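Oxalate--CoA ligase (Arabidopsis thaliana, PDB 5IE3) belongs to the ANL superfamily of AMP-binding enzymes, with a large N-terminal region and a smaller C-terminal domain, and holds AMP in this model. Local coordinates at residues G393-F398 / H405-I410; G342-I347 / C364-N369; K192-V197 / T318-S323. One frame throughout, in Å; residues are numbered along the deposited sequence.

Contact 1. Residues G393-F398 / H405-I410; sequences GDIGYF and HLVGRI. With AMP (adenosine monophosphate), chain C.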
loop_
_atom_site.group_PDB
_atom_site.type_symbol
_atom_site.label_atom_id
_atom_site.label_comp_id
_atom_site.label_asym_id
_atom_site.label_seq_id
_atom_site.Cartn_x
_atom_site.Cartn_y
_atom_site.Cartn_z
ATOM N N GLY A 393 -6.589 -1.471 -15.577
ATOM C CA GLY A 393 -6.480 -0.112 -16.069
ATOM C C GLY A 393 -5.033 0.293 -16.326
ATOM O O GLY A 393 -4.772 1.436 -16.664
ATOM N N ASP A 394 -4.091 -0.635 -16.130
ATOM C CA ASP A 394 -2.667 -0.380 -16.388
ATOM C C ASP A 394 -2.242 -0.999 -17.699
ATOM O O ASP A 394 -2.622 -2.125 -18.022
ATOM C CB ASP A 394 -1.784 -0.945 -15.263
ATOM C CG ASP A 394 -2.045 -0.278 -13.928
ATOM O OD1 ASP A 394 -2.031 0.996 -13.854
ATOM O OD2 ASP A 394 -2.320 -1.024 -12.952
ATOM N N ILE A 395 -1.444 -0.247 -18.446
ATOM C CA ILE A 395 -0.791 -0.732 -19.634
ATOM C C ILE A 395 0.633 -1.187 -19.285
ATOM O O ILE A 395 1.409 -0.454 -18.604
ATOM C CB ILE A 395 -0.723 0.365 -20.732
ATOM C CG1 ILE A 395 -2.136 0.832 -21.103
ATOM C CG2 ILE A 395 0.073 -0.140 -21.934
ATOM C CD1 ILE A 395 -2.981 -0.280 -21.735
ATOM N N GLY A 396 0.945 -2.391 -19.754
ATOM C CA GLY A 396 2.264 -2.997 -19.607
ATOM C C GLY A 396 2.555 -4.083 -20.648
ATOM O O GLY A 396 1.757 -4.360 -21.572
ATOM N N TYR A 397 3.728 -4.692 -20.524
ATOM C CA TYR A 397 4.081 -5.852 -21.354
ATOM C C TYR A 397 5.005 -6.771 -20.557
ATOM O O TYR A 397 5.716 -6.331 -19.642
ATOM C CB TYR A 397 4.764 -5.429 -22.675
ATOM C CG TYR A 397 6.084 -4.727 -22.430
ATOM C CD1 TYR A 397 7.278 -5.448 -22.314
ATOM C CD2 TYR A 397 6.133 -3.345 -22.278
ATOM C CE1 TYR A 397 8.491 -4.802 -22.063
ATOM C CE2 TYR A 397 7.341 -2.687 -22.026
ATOM C CZ TYR A 397 8.510 -3.416 -21.916
ATOM O OH TYR A 397 9.691 -2.751 -21.671
ATOM N N PHE A 398 4.980 -8.047 -20.924
ATOM C CA PHE A 398 5.890 -9.053 -20.390
ATOM C C PHE A 398 7.097 -9.140 -21.305
ATOM O O PHE A 398 6.938 -9.255 -22.513
ATOM C CB PHE A 398 5.224 -10.440 -20.313
ATOM C CG PHE A 398 4.247 -10.599 -19.140
ATOM C CD1 PHE A 398 4.701 -10.541 -17.830
ATOM C CD2 PHE A 398 2.896 -10.822 -19.359
ATOM C CE1 PHE A 398 3.818 -10.691 -16.749
ATOM C CE2 PHE A 398 2.011 -10.968 -18.285
ATOM C CZ PHE A 398 2.481 -10.897 -16.981
ATOM N N HIS A 405 6.684 -5.160 -17.288
ATOM C CA HIS A 405 7.130 -3.774 -17.348
ATOM C C HIS A 405 5.891 -2.897 -17.516
ATOM O O HIS A 405 5.113 -3.089 -18.465
ATOM C CB HIS A 405 8.115 -3.547 -18.519
ATOM C CG HIS A 405 9.324 -4.441 -18.480
ATOM N ND1 HIS A 405 10.602 -3.961 -18.248
ATOM C CD2 HIS A 405 9.452 -5.779 -18.644
ATOM C CE1 HIS A 405 11.460 -4.967 -18.276
ATOM N NE2 HIS A 405 10.786 -6.082 -18.518
ATOM N N LEU A 406 5.698 -1.962 -16.596
ATOM C CA LEU A 406 4.543 -1.080 -16.653
ATOM C C LEU A 406 4.845 0.156 -17.485
ATOM O O LEU A 406 5.927 0.748 -17.386
ATOM C CB LEU A 406 4.115 -0.671 -15.247
ATOM C CG LEU A 406 3.599 -1.858 -14.421
ATOM C CD1 LEU A 406 3.417 -1.410 -12.965
ATOM C CD2 LEU A 406 2.311 -2.418 -14.999
ATOM N N VAL A 407 3.871 0.547 -18.293
ATOM C CA VAL A 407 3.996 1.697 -19.186
ATOM C C VAL A 407 3.214 2.863 -18.559
ATOM O O VAL A 407 3.653 4.019 -18.590
ATOM C CB VAL A 407 3.467 1.365 -20.615
ATOM C CG1 VAL A 407 3.469 2.596 -21.493
ATOM C CG2 VAL A 407 4.307 0.257 -21.254
ATOM N N GLY A 408 2.074 2.541 -17.955
ATOM C CA GLY A 408 1.367 3.539 -17.163
ATOM C C GLY A 408 -0.140 3.313 -17.154
ATOM O O GLY A 408 -0.623 2.421 -17.841
ATOM N N ARG A 409 -0.871 4.100 -16.364
ATOM C CA ARG A 409 -2.335 4.046 -16.392
ATOM C C ARG A 409 -2.817 4.461 -17.770
ATOM O O ARG A 409 -2.293 5.411 -18.334
ATOM C CB ARG A 409 -2.948 4.955 -15.317
ATOM C CG ARG A 409 -2.552 4.547 -13.886
ATOM C CD ARG A 409 -3.161 5.474 -12.838
ATOM N NE ARG A 409 -2.805 5.120 -11.455
ATOM C CZ ARG A 409 -1.666 5.483 -10.859
ATOM N NH1 ARG A 409 -0.757 6.199 -11.527
ATOM N NH2 ARG A 409 -1.427 5.120 -9.596
ATOM N N ILE A 410 -3.804 3.734 -18.302
ATOM C CA ILE A 410 -4.385 4.053 -19.600
ATOM C C ILE A 410 -4.644 5.557 -19.751
ATOM O O ILE A 410 -4.214 6.185 -20.733
ATOM C CB ILE A 410 -5.711 3.289 -19.813
ATOM C CG1 ILE A 410 -5.423 1.786 -19.957
ATOM C CG2 ILE A 410 -6.447 3.845 -21.051
ATOM C CD1 ILE A 410 -6.683 0.858 -19.873
HETATM P P AMP C . -4.383 2.094 -5.611
HETATM O O1P AMP C . -5.034 0.726 -5.725
HETATM O O2P AMP C . -5.290 3.253 -5.945
HETATM O O3P AMP C . -3.572 2.316 -4.360
HETATM O "O5'" AMP C . -3.336 2.187 -6.821
HETATM C "C5'" AMP C . -3.033 1.067 -7.649
HETATM C "C4'" AMP C . -2.273 1.515 -8.885
HETATM O "O4'" AMP C . -0.928 1.928 -8.522
HETATM C "C3'" AMP C . -2.024 0.450 -9.926
HETATM O "O3'" AMP C . -3.179 0.162 -10.698
HETATM C "C2'" AMP C . -0.872 1.044 -10.724
HETATM O "O2'" AMP C . -1.373 2.029 -11.623
HETATM C "C1'" AMP C . -0.075 1.754 -9.625
HETATM N N9 AMP C . 1.082 0.966 -9.173
HETATM C C8 AMP C . 1.127 0.086 -8.163
HETATM N N7 AMP C . 2.377 -0.444 -8.025
HETATM C C5 AMP C . 3.148 0.153 -8.984
HETATM C C6 AMP C . 4.560 0.086 -9.426
HETATM N N6 AMP C . 5.426 -0.725 -8.776
HETATM N N1 AMP C . 4.931 0.861 -10.476
HETATM C C2 AMP C . 4.066 1.687 -11.101
HETATM N N3 AMP C . 2.771 1.788 -10.758
HETATM C C4 AMP C . 2.283 1.065 -9.729
#

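Contact 2. Residues G342-I347 / C364-N369; sequences GQEMAI and CIRGPN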
loop_
_atom_site.group_PDB
_atom_site.type_symbol
_atom_site.label_atom_id
_atom_site.label_comp_id
_atom_site.label_asym_id
_atom_site.label_seq_id
_atom_site.Cartn_x
_atom_site.Cartn_y
_atom_site.Cartn_z
ATOM N N GLY A 342 1.101 -16.224 -7.316
ATOM C CA GLY A 342 -0.090 -16.901 -6.819
ATOM C C GLY A 342 -1.378 -16.483 -7.524
ATOM O O GLY A 342 -2.456 -16.673 -6.988
ATOM N N GLN A 343 -1.268 -15.885 -8.708
ATOM C CA GLN A 343 -2.446 -15.546 -9.478
ATOM C C GLN A 343 -2.103 -15.486 -10.957
ATOM O O GLN A 343 -0.930 -15.330 -11.347
ATOM C CB GLN A 343 -3.024 -14.195 -9.026
ATOM C CG GLN A 343 -2.036 -13.038 -9.248
ATOM C CD GLN A 343 -2.301 -11.859 -8.315
ATOM O OE1 GLN A 343 -3.063 -10.954 -8.644
ATOM N NE2 GLN A 343 -1.699 -11.891 -7.141
ATOM N N GLU A 344 -3.133 -15.563 -11.789
ATOM C CA GLU A 344 -2.934 -15.421 -13.225
ATOM C C GLU A 344 -2.844 -13.981 -13.655
ATOM O O GLU A 344 -3.513 -13.096 -13.102
ATOM C CB GLU A 344 -4.076 -16.094 -13.983
ATOM C CG GLU A 344 -4.142 -17.572 -13.722
ATOM C CD GLU A 344 -5.350 -18.196 -14.402
ATOM O OE1 GLU A 344 -5.234 -18.540 -15.587
ATOM O OE2 GLU A 344 -6.395 -18.321 -13.738
ATOM N N MET A 345 -2.065 -13.753 -14.700
ATOM C CA MET A 345 -1.928 -12.412 -15.230
ATOM C C MET A 345 -1.720 -12.468 -16.754
ATOM O O MET A 345 -0.962 -13.304 -17.260
ATOM C CB MET A 345 -0.765 -11.696 -14.531
ATOM C CG MET A 345 -0.501 -10.312 -15.060
ATOM S SD MET A 345 0.870 -9.464 -14.163
ATOM C CE MET A 345 0.188 -9.421 -12.492
ATOM N N ALA A 346 -2.405 -11.595 -17.480
ATOM C CA ALA A 346 -2.332 -11.610 -18.936
ATOM C C ALA A 346 -2.345 -10.192 -19.467
ATOM O O ALA A 346 -2.924 -9.317 -18.848
ATOM C CB ALA A 346 -3.511 -12.404 -19.496
ATOM N N ILE A 347 -1.743 -9.979 -20.634
ATOM C CA ILE A 347 -1.739 -8.683 -21.297
ATOM C C ILE A 347 -2.727 -8.772 -22.456
ATOM O O ILE A 347 -2.490 -9.535 -23.397
ATOM C CB ILE A 347 -0.352 -8.322 -21.843
ATOM C CG1 ILE A 347 0.720 -8.377 -20.747
ATOM C CG2 ILE A 347 -0.396 -6.986 -22.576
ATOM C CD1 ILE A 347 0.595 -7.239 -19.713
ATOM N N CYS A 364 -4.273 -7.689 -16.897
ATOM C CA CYS A 364 -5.500 -8.292 -16.366
ATOM C C CYS A 364 -5.134 -9.440 -15.437
ATOM O O CYS A 364 -4.218 -10.224 -15.734
ATOM C CB CYS A 364 -6.425 -8.805 -17.500
ATOM S SG CYS A 364 -7.086 -7.484 -18.587
ATOM N N ILE A 365 -5.868 -9.577 -14.343
ATOM C CA ILE A 365 -5.505 -10.585 -13.342
ATOM C C ILE A 365 -6.657 -11.500 -12.981
ATOM O O ILE A 365 -7.826 -11.143 -13.141
ATOM C CB ILE A 365 -4.996 -9.920 -12.038
ATOM C CG1 ILE A 365 -6.107 -9.064 -11.416
ATOM C CG2 ILE A 365 -3.725 -9.094 -12.328
ATOM C CD1 ILE A 365 -5.672 -8.378 -10.030
ATOM N N ARG A 366 -6.332 -12.685 -12.468
ATOM C CA ARG A 366 -7.378 -13.552 -11.941
ATOM C C ARG A 366 -6.830 -14.397 -10.809
ATOM O O ARG A 366 -5.827 -15.096 -10.968
ATOM C CB ARG A 366 -7.969 -14.468 -13.034
ATOM C CG ARG A 366 -9.162 -15.364 -12.513
ATOM C CD ARG A 366 -9.893 -16.061 -13.705
ATOM N NE ARG A 366 -9.046 -17.090 -14.318
ATOM C CZ ARG A 366 -9.418 -17.871 -15.340
ATOM N NH1 ARG A 366 -10.637 -17.749 -15.896
ATOM N NH2 ARG A 366 -8.564 -18.793 -15.803
ATOM N N GLY A 367 -7.515 -14.378 -9.674
ATOM C CA GLY A 367 -7.101 -15.207 -8.554
ATOM C C GLY A 367 -7.896 -14.971 -7.278
ATOM O O GLY A 367 -8.730 -14.073 -7.213
ATOM N N PRO A 368 -7.650 -15.802 -6.256
ATOM C CA PRO A 368 -8.430 -15.760 -5.006
ATOM C C PRO A 368 -8.133 -14.496 -4.157
ATOM O O PRO A 368 -8.875 -14.198 -3.231
ATOM C CB PRO A 368 -8.008 -17.043 -4.278
ATOM C CG PRO A 368 -6.610 -17.335 -4.782
ATOM C CD PRO A 368 -6.644 -16.876 -6.264
ATOM N N ASN A 369 -7.119 -13.730 -4.540
ATOM C CA ASN A 369 -6.829 -12.434 -3.906
ATOM C C ASN A 369 -7.671 -11.277 -4.464
ATOM O O ASN A 369 -7.698 -10.184 -3.897
ATOM C CB ASN A 369 -5.339 -12.112 -4.092
ATOM C CG ASN A 369 -4.951 -12.061 -5.573
ATOM O OD1 ASN A 369 -5.036 -13.075 -6.293
ATOM N ND2 ASN A 369 -4.555 -10.894 -6.031
HETATM O O HOH W 1 -3.840 -15.241 -5.177
#

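Contact 3. Residues K192-V197 / T318-S323; sequences KNIKAV and THLMSS. With OXD (oxalic acid), chain D.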
loop_
_atom_site.group_PDB
_atom_site.type_symbol
_atom_site.label_atom_id
_atom_site.label_comp_id
_atom_site.label_asym_id
_atom_site.label_seq_id
_atom_site.Cartn_x
_atom_site.Cartn_y
_atom_site.Cartn_z
ATOM N N LYS A 192 -0.511 -15.260 2.024
ATOM C CA LYS A 192 0.264 -16.402 1.544
ATOM C C LYS A 192 1.185 -16.023 0.379
ATOM O O LYS A 192 2.322 -16.454 0.350
ATOM C CB LYS A 192 -0.660 -17.550 1.112
ATOM C CG LYS A 192 -1.183 -18.314 2.334
ATOM C CD LYS A 192 -2.102 -19.472 1.988
ATOM C CE LYS A 192 -3.396 -19.008 1.299
ATOM N NZ LYS A 192 -4.341 -20.160 1.160
ATOM N N ASN A 193 0.681 -15.243 -0.572
ATOM C CA ASN A 193 1.495 -14.828 -1.723
ATOM C C ASN A 193 2.727 -14.013 -1.305
ATOM O O ASN A 193 3.839 -14.235 -1.786
ATOM C CB ASN A 193 0.667 -13.996 -2.683
ATOM C CG ASN A 193 -0.466 -14.800 -3.335
ATOM O OD1 ASN A 193 -0.423 -16.038 -3.409
ATOM N ND2 ASN A 193 -1.484 -14.099 -3.781
ATOM N N ILE A 194 2.476 -13.055 -0.425
ATOM C CA ILE A 194 3.520 -12.134 0.032
ATOM C C ILE A 194 4.554 -12.896 0.838
ATOM O O ILE A 194 5.763 -12.778 0.587
ATOM C CB ILE A 194 2.922 -10.950 0.868
ATOM C CG1 ILE A 194 2.028 -10.073 -0.022
ATOM C CG2 ILE A 194 4.052 -10.103 1.486
ATOM C CD1 ILE A 194 1.041 -9.101 0.731
ATOM N N LYS A 195 4.089 -13.722 1.772
ATOM C CA LYS A 195 5.002 -14.613 2.517
ATOM C C LYS A 195 5.852 -15.485 1.604
ATOM O O LYS A 195 7.068 -15.676 1.836
ATOM C CB LYS A 195 4.213 -15.571 3.434
ATOM C CG LYS A 195 3.822 -15.020 4.739
ATOM C CD LYS A 195 2.856 -15.974 5.439
ATOM C CE LYS A 195 3.383 -17.382 5.481
ATOM N NZ LYS A 195 2.285 -18.332 5.100
ATOM N N ALA A 196 5.204 -16.066 0.594
ATOM C CA ALA A 196 5.904 -16.982 -0.293
ATOM C C ALA A 196 6.987 -16.296 -1.114
ATOM O O ALA A 196 8.136 -16.785 -1.182
ATOM C CB ALA A 196 4.900 -17.700 -1.252
ATOM N N VAL A 197 6.634 -15.205 -1.788
ATOM C CA VAL A 197 7.607 -14.646 -2.733
ATOM C C VAL A 197 8.819 -14.038 -1.963
ATOM O O VAL A 197 9.945 -14.062 -2.466
ATOM C CB VAL A 197 6.945 -13.599 -3.682
ATOM C CG1 VAL A 197 6.470 -12.381 -2.920
ATOM C CG2 VAL A 197 7.911 -13.196 -4.833
ATOM N N THR A 318 -6.161 -7.027 -3.408
ATOM C CA THR A 318 -5.757 -7.138 -2.009
ATOM C C THR A 318 -4.222 -6.962 -1.942
ATOM O O THR A 318 -3.503 -7.796 -1.385
ATOM C CB THR A 318 -6.258 -8.493 -1.404
ATOM O OG1 THR A 318 -7.654 -8.647 -1.727
ATOM C CG2 THR A 318 -6.105 -8.515 0.135
ATOM N N HIS A 319 -3.751 -5.886 -2.575
ATOM C CA HIS A 319 -2.327 -5.528 -2.670
ATOM C C HIS A 319 -1.645 -6.394 -3.777
ATOM O O HIS A 319 -1.939 -6.184 -4.958
ATOM C CB HIS A 319 -1.626 -5.634 -1.284
ATOM C CG HIS A 319 -0.238 -5.060 -1.252
ATOM N ND1 HIS A 319 0.070 -3.791 -1.716
ATOM C CD2 HIS A 319 0.933 -5.607 -0.849
ATOM C CE1 HIS A 319 1.373 -3.593 -1.602
ATOM N NE2 HIS A 319 1.920 -4.682 -1.091
ATOM N N LEU A 320 -0.773 -7.341 -3.412
ATOM C CA LEU A 320 0.233 -7.884 -4.343
ATOM C C LEU A 320 -0.342 -8.521 -5.631
ATOM O O LEU A 320 -1.225 -9.405 -5.572
ATOM C CB LEU A 320 1.102 -8.951 -3.636
ATOM C CG LEU A 320 2.181 -9.608 -4.515
ATOM C CD1 LEU A 320 3.231 -8.574 -4.933
ATOM C CD2 LEU A 320 2.796 -10.811 -3.787
ATOM N N MET A 321 0.183 -8.067 -6.772
ATOM C CA MET A 321 -0.046 -8.768 -8.033
ATOM C C MET A 321 1.234 -9.431 -8.528
ATOM O O MET A 321 1.257 -10.651 -8.810
ATOM C CB MET A 321 -0.586 -7.791 -9.080
ATOM C CG MET A 321 -2.047 -7.408 -8.790
ATOM S SD MET A 321 -2.693 -6.202 -9.958
ATOM C CE MET A 321 -1.844 -4.703 -9.366
ATOM N N SER A 322 2.304 -8.636 -8.653
ATOM C CA SER A 322 3.549 -9.222 -9.179
ATOM C C SER A 322 4.737 -8.725 -8.357
ATOM O O SER A 322 4.679 -7.653 -7.734
ATOM C CB SER A 322 3.756 -8.883 -10.677
ATOM O OG SER A 322 4.083 -7.489 -10.885
ATOM N N SER A 323 5.827 -9.482 -8.383
ATOM C CA SER A 323 7.030 -8.991 -7.735
ATOM C C SER A 323 8.300 -9.523 -8.366
ATOM O O SER A 323 8.339 -10.644 -8.856
ATOM C CB SER A 323 7.016 -9.348 -6.246
ATOM O OG SER A 323 8.154 -8.830 -5.530
HETATM C C1 OXD D . -1.470 0.149 -3.851
HETATM C C2 OXD D . -0.705 -1.005 -3.353
HETATM O O3 OXD D . -2.734 0.073 -3.702
HETATM O O4 OXD D . -1.440 -2.014 -3.182
HETATM O O5 OXD D . -0.830 1.087 -4.381
HETATM O O6 OXD D . 0.550 -0.942 -3.130
HETATM O O HOH W 2 -1.720 -11.207 -3.421
#

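Contact 1. Residues G393-F398 / H405-I410
Tyr397 and His405 pair across a beta hairpin, strands 394-398 and 404-409, that carries a classic beta bulge. Ile395 sits opposite both Val407 and Gly408, and its O accepts from both backbone nitrogens, 2.7 Å to Val407 N and 3.1 Å to Gly408 N. Beyond the bulge, Tyr397 and His405 bond backbone to backbone in both directions. Their rings are nearly parallel (3°) but slid apart, so they barely overlap. Separately, His405 CB makes a CH-pi contact over one face of the Tyr397 ring, 3.4 Å from Tyr397 CZ. The His405 ring is tied down by Asp399, which bonds NE2.

At the open end of the hairpin, away from its turn, Asp394 reaches the ribose of AMP. The Asp394 CB comes within 4.4 Å of Leu406 CD2. With CG beside the backbone N (chi1 -63°), the carboxylate is carried to the sugar: OD1 accepts from AMP O2' at 2.5 Å and OD2 from AMP O3' at 2.7 Å. Each ribose hydroxyl thus has its own carboxylate oxygen, a grip that fixes the rotation of the group. Tyr312 OH also bonds Asp394 OD2. Arg409 runs extended past this site. AMP O2' lies over one guanidinium face, offset toward its rim, and Arg409 NH1 makes a salt bridge with Glu412 OE1. On the adenine side, Leu406 CD1 rests 3.7 Å from AMP C2.

Contact 2. Residues G342-I347 / C364-N369
Glu344 and Arg366 face each other on two antiparallel strands, 344-348 and 361-366. They are a hydrogen-bonded pair, as are Ala346 and Cys364, and each pair is joined by two N-H to O bonds. Met345 and Ile365 lie between them as a non-hydrogen-bonded pair, with Met345 CE 3.9 Å from Ile365 CG2. This is the packed part of the contact: Ile365, Ala346 and Cys364 are all buried.

On the face that also carries Ala346 and Cys364, Glu344 and Arg366 themselves are partly exposed. Their side chains run side by side in a salt bridge. Arg366 NE and NH2 each reach Glu344 OE2 at 3.0 Å, with the oxygen close to the guanidinium plane. NH2 meets OE2 on the syn side, near the carboxylate plane, while NE comes from above that plane (44° out). A weak third bond joins NH2 to OE1. Arg366 NH1 turns to Phe387 O.

At the other end the strands give way to loop. Gln343, with chi1 at 62° and an extended chain beyond CG, carries its amide to that of Asn369, the planes 59° apart. Asn369 ND2 donates to Gln343 OE1 at 3.0 Å, from above the carbonyl plane and not along a lone pair. The same ND2 also bonds Ala317 O, and Gln343 NE2 bonds Leu320 O and Val341 O. Near exposed Gly342, a water donates to both Gly342 O and Asn369 OD1, at 2.7 Å each.

Trp389 of strand 389-392 packs against Glu344, Ala346 and Arg366. Met321 of strand 319-323 touches Gln343, Met345 and Ile365, while helix 184-198 meets Gln343, Pro368 and Asn369.

Contact 3. Residues K192-V197 / T318-S323
Helix 184-198 packs against strand 319-323 beside the bound oxalic acid, within the AMP-binding region of this ANL-family enzyme. The contact is buried, and no direct hydrogen bond crosses it. Leu320 is its centre. Its CG is anti to the backbone N (chi1 179°), which directs the side chain at the helix. There Leu320 CD2 meets three residues of the helix: Asn193 CB at 4.0 Å, Ile194 CG1, and Val197 CG1 at 4.1 Å. Leu320 CB also touches Ile194 CG1, at 3.9 Å, as the two chains slide past each other in opposite directions. Further along, Val197 CG2 approaches Ser323 CB; Ser323 OG is hydrogen-bonded to Tyr198 OH.

One water provides a polar link. It accepts from Asn193 ND2 at 2.9 Å and donates to Leu320 O at 2.8 Å. Leu320 O is also bonded by Gln343 NE2, so this carbonyl has two partners.

His319 connects the packing to the ligand. Ile194 CD1 comes to the edge of its ring, in plane, 3.8 Å from His319 CD2. Elsewhere on the rim, His319 ND1 donates to oxalic acid O4 at 2.8 Å, with an N-H...O angle of 162°. The ring therefore lies between an isoleucine methyl and the ligand. His319 NE2 is hydrogen-bonded to Arg286 NH1, and the ring stacks on His216.

Around the contact, helix 215-227 touches Ile194 and His319. Strand 319-323 lies between strands 308-314 and 339-340 in its sheet, and Met321 and Ser322 form a classic bulge opposite Tyr312.

Overall arrangement
From the N terminus, helix 184-198 comes first and meets strand 319-323 in contact 3, closing a loop of 120 intervening residues. The chain then forms contact 2, where strand 344-348 pairs with strand 361-366 across 16 residues. Contact 1 follows as a hairpin with a short loop. The three lie in series; none nests in or crosses another. Contacts 1 and 2 share one antiparallel sheet, in which strands 361-366 and 394-398 are neighbours, and Phe398 packs on Met345 and Ile347. Probable hydrogen bonds, Thr318 OG1 to Asn369 O and Gln343 NE2 to Leu320 O, link the loops beside that sheet to segment 318-323. Gly342 packs on Asn193 of the helix.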